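Local coordinates for protein ferritin (Mycoplasma penetrans, PDB 7DIE) that takes up Fe2+ through B-channels, has atypical ferroxidase centres and, as a member of the ferritin family, assembles into a 24-subunit cage that probably stores ferric iron, at the interface of chains A and B. Numbering follows the deposited sequence. Chains: chain A/B, Ferritin.

The interface of chains A and B. Residues chain A 106, 136, 139; chain B 5-6, 8, 71, 123.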
ATOM      1  N   ARG A 106      22.049  46.654   2.584  1.00 25.20           N
ATOM      2  CA  ARG A 106      20.922  47.069   3.411  1.00 24.72           C
ATOM      3  C   ARG A 106      20.632  48.561   3.240  1.00 27.12           C
ATOM      4  O   ARG A 106      19.467  48.977   3.164  1.00 28.55           O
ATOM      5  CB  ARG A 106      21.227  46.719   4.869  1.00 24.81           C
ATOM      6  CG  ARG A 106      20.188  47.207   5.882  1.00 24.96           C
ATOM      7  CD  ARG A 106      20.539  46.658   7.262  1.00 26.20           C
ATOM      8  NE  ARG A 106      19.632  47.109   8.318  1.00 29.49           N
ATOM      9  CZ  ARG A 106      19.975  47.952   9.286  1.00 33.33           C
ATOM     10  NH1 ARG A 106      21.210  48.450   9.320  1.00 33.19           N
ATOM     11  NH2 ARG A 106      19.088  48.301  10.214  1.00 31.84           N
ATOM     12  N   ILE A 136      17.652  42.304   6.567  1.00 25.87           N
ATOM     13  CA  ILE A 136      17.928  42.064   7.982  1.00 26.05           C
ATOM     14  C   ILE A 136      18.520  40.670   8.173  1.00 30.43           C
ATOM     15  O   ILE A 136      19.518  40.484   8.882  1.00 28.01           O
ATOM     16  CB  ILE A 136      16.653  42.235   8.822  1.00 29.84           C
ATOM     17  CG1 ILE A 136      16.087  43.660   8.749  1.00 33.58           C
ATOM     18  CG2 ILE A 136      16.931  41.833  10.265  1.00 32.22           C
ATOM     19  CD1 ILE A 136      14.694  43.750   9.392  1.00 31.88           C
ATOM     20  N   LEU A 139      22.166  40.490   6.725  1.00 28.05           N
ATOM     21  CA  LEU A 139      23.134  41.180   7.571  1.00 27.23           C
ATOM     22  C   LEU A 139      23.340  40.427   8.881  1.00 28.58           C
ATOM     23  O   LEU A 139      24.468  40.322   9.375  1.00 25.49           O
ATOM     24  CB  LEU A 139      22.687  42.623   7.822  1.00 30.75           C
ATOM     25  CG  LEU A 139      23.681  43.493   8.612  1.00 30.68           C
ATOM     26  CD1 LEU A 139      25.053  43.519   7.934  1.00 27.63           C
ATOM     27  CD2 LEU A 139      23.145  44.919   8.785  1.00 28.49           C
TER
ATOM     28  N   VAL B   5      25.733  46.741  14.395  1.00 40.18           N
ATOM     29  CA  VAL B   5      25.753  47.084  12.977  1.00 33.86           C
ATOM     30  C   VAL B   5      24.371  47.491  12.472  1.00 34.40           C
ATOM     31  O   VAL B   5      24.264  48.139  11.429  1.00 35.31           O
ATOM     32  CB  VAL B   5      26.332  45.905  12.167  1.00 46.44           C
ATOM     33  CG1 VAL B   5      25.376  44.709  12.159  1.00 37.47           C
ATOM     34  CG2 VAL B   5      26.687  46.342  10.749  1.00 43.36           C
ATOM     35  N   PHE B   6      23.301  47.172  13.208  1.00 28.54           N
ATOM     36  CA  PHE B   6      21.971  47.539  12.726  1.00 30.81           C
ATOM     37  C   PHE B   6      21.633  48.997  13.001  1.00 35.59           C
ATOM     38  O   PHE B   6      20.838  49.596  12.261  1.00 31.65           O
ATOM     39  CB  PHE B   6      20.944  46.605  13.349  1.00 33.27           C
ATOM     40  CG  PHE B   6      20.987  45.241  12.749  1.00 32.19           C
ATOM     41  CD1 PHE B   6      20.255  44.957  11.604  1.00 35.58           C
ATOM     42  CD2 PHE B   6      21.816  44.259  13.285  1.00 34.13           C
ATOM     43  CE1 PHE B   6      20.321  43.700  11.021  1.00 32.66           C
ATOM     44  CE2 PHE B   6      21.888  43.006  12.697  1.00 36.61           C
ATOM     45  CZ  PHE B   6      21.133  42.733  11.564  1.00 32.04           C
ATOM     46  N   LYS B   8      19.782  50.735  15.058  1.00 33.03           N
ATOM     47  CA  LYS B   8      18.386  51.121  15.136  1.00 29.46           C
ATOM     48  C   LYS B   8      18.236  52.344  16.035  1.00 37.48           C
ATOM     49  O   LYS B   8      19.069  52.614  16.900  1.00 36.33           O
ATOM     50  CB  LYS B   8      17.525  49.972  15.676  1.00 32.63           C
ATOM     51  CG  LYS B   8      17.647  48.664  14.882  1.00 31.74           C
ATOM     52  CD  LYS B   8      17.205  48.860  13.434  1.00 29.33           C
ATOM     53  CE  LYS B   8      15.700  49.119  13.311  1.00 28.68           C
ATOM     54  NZ  LYS B   8      15.324  49.470  11.890  1.00 27.85           N
ATOM     55  N   VAL B  71      17.427  42.705  15.154  1.00 30.28           N
ATOM     56  CA  VAL B  71      18.116  43.987  15.056  1.00 29.37           C
ATOM     57  C   VAL B  71      18.865  44.328  16.348  1.00 32.38           C
ATOM     58  O   VAL B  71      19.120  45.506  16.620  1.00 33.15           O
ATOM     59  CB  VAL B  71      17.145  45.102  14.639  1.00 29.40           C
ATOM     60  CG1 VAL B  71      16.630  44.832  13.205  1.00 27.75           C
ATOM     61  CG2 VAL B  71      15.990  45.234  15.634  1.00 26.98           C
ATOM     62  N   GLU B 123      12.197  48.993   8.289  1.00 25.38           N
ATOM     63  CA  GLU B 123      12.237  47.651   8.876  1.00 26.30           C
ATOM     64  C   GLU B 123      11.159  47.471   9.935  1.00 30.96           C
ATOM     65  O   GLU B 123      10.484  46.434   9.986  1.00 26.17           O
ATOM     66  CB  GLU B 123      13.623  47.380   9.471  1.00 26.06           C
ATOM     67  CG  GLU B 123      14.694  47.281   8.393  1.00 23.99           C
ATOM     68  CD  GLU B 123      16.097  47.230   8.934  1.00 30.19           C
ATOM     69  OE1 GLU B 123      16.305  47.500  10.139  1.00 28.77           O
ATOM     70  OE2 GLU B 123      17.008  46.954   8.133  1.00 28.92           O
TER
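A:Arg106, on helix 91-118, reaches across to B:Glu123 and B:Phe6 where subunits of the 24-mer ferritin cage meet; helices 91-118 and 122-150 of one four-helix bundle face the N-terminal segment and the start of helix 122-150 of the other. The ionic contact is side-on: NE of A:Arg106 lies 2.6 Å from the carboxylate oxygen OE2 of B:Glu123, on its syn lone pair, while NH2 bonds OE1 at 2.9 Å, nearly straight (171° at H). Guanidinium and carboxylate planes are 33° apart, so the pair is twisted rather than flat. Within chain B, NZ of B:Lys8 bonds OE1 of B:Glu123 at 2.8 Å from the anti side, which should help fix the carboxylate.

The other end of the guanidinium holds backbone: NH1 and NH2 of A:Arg106 both bond the carbonyl oxygen of B:Phe6, and the 3.0 Å bond from NH2 falls on a lone pair in the carbonyl plane. An extended chain, with CG anti to N (chi1 175°), carries the group this far.

In the packing contacts, CD1 of B:Phe6 sits over the centre of one guanidinium face of A:Arg106. A:Leu139 CD2 covers one face of the phenyl ring, offset toward its rim and 3.8 Å from CE1 of B:Phe6; CA of B:Val71, from the same chain as the ring, backs the opposite face. A:Leu139 also meets B:Val5 tip to tip. A:Ile136 sets CD1 against the aliphatic stem of B:Glu123, 3.7 Å from its CG, and CG1 beside the carboxylate carbon, and turns CG2 toward the phenyl ring.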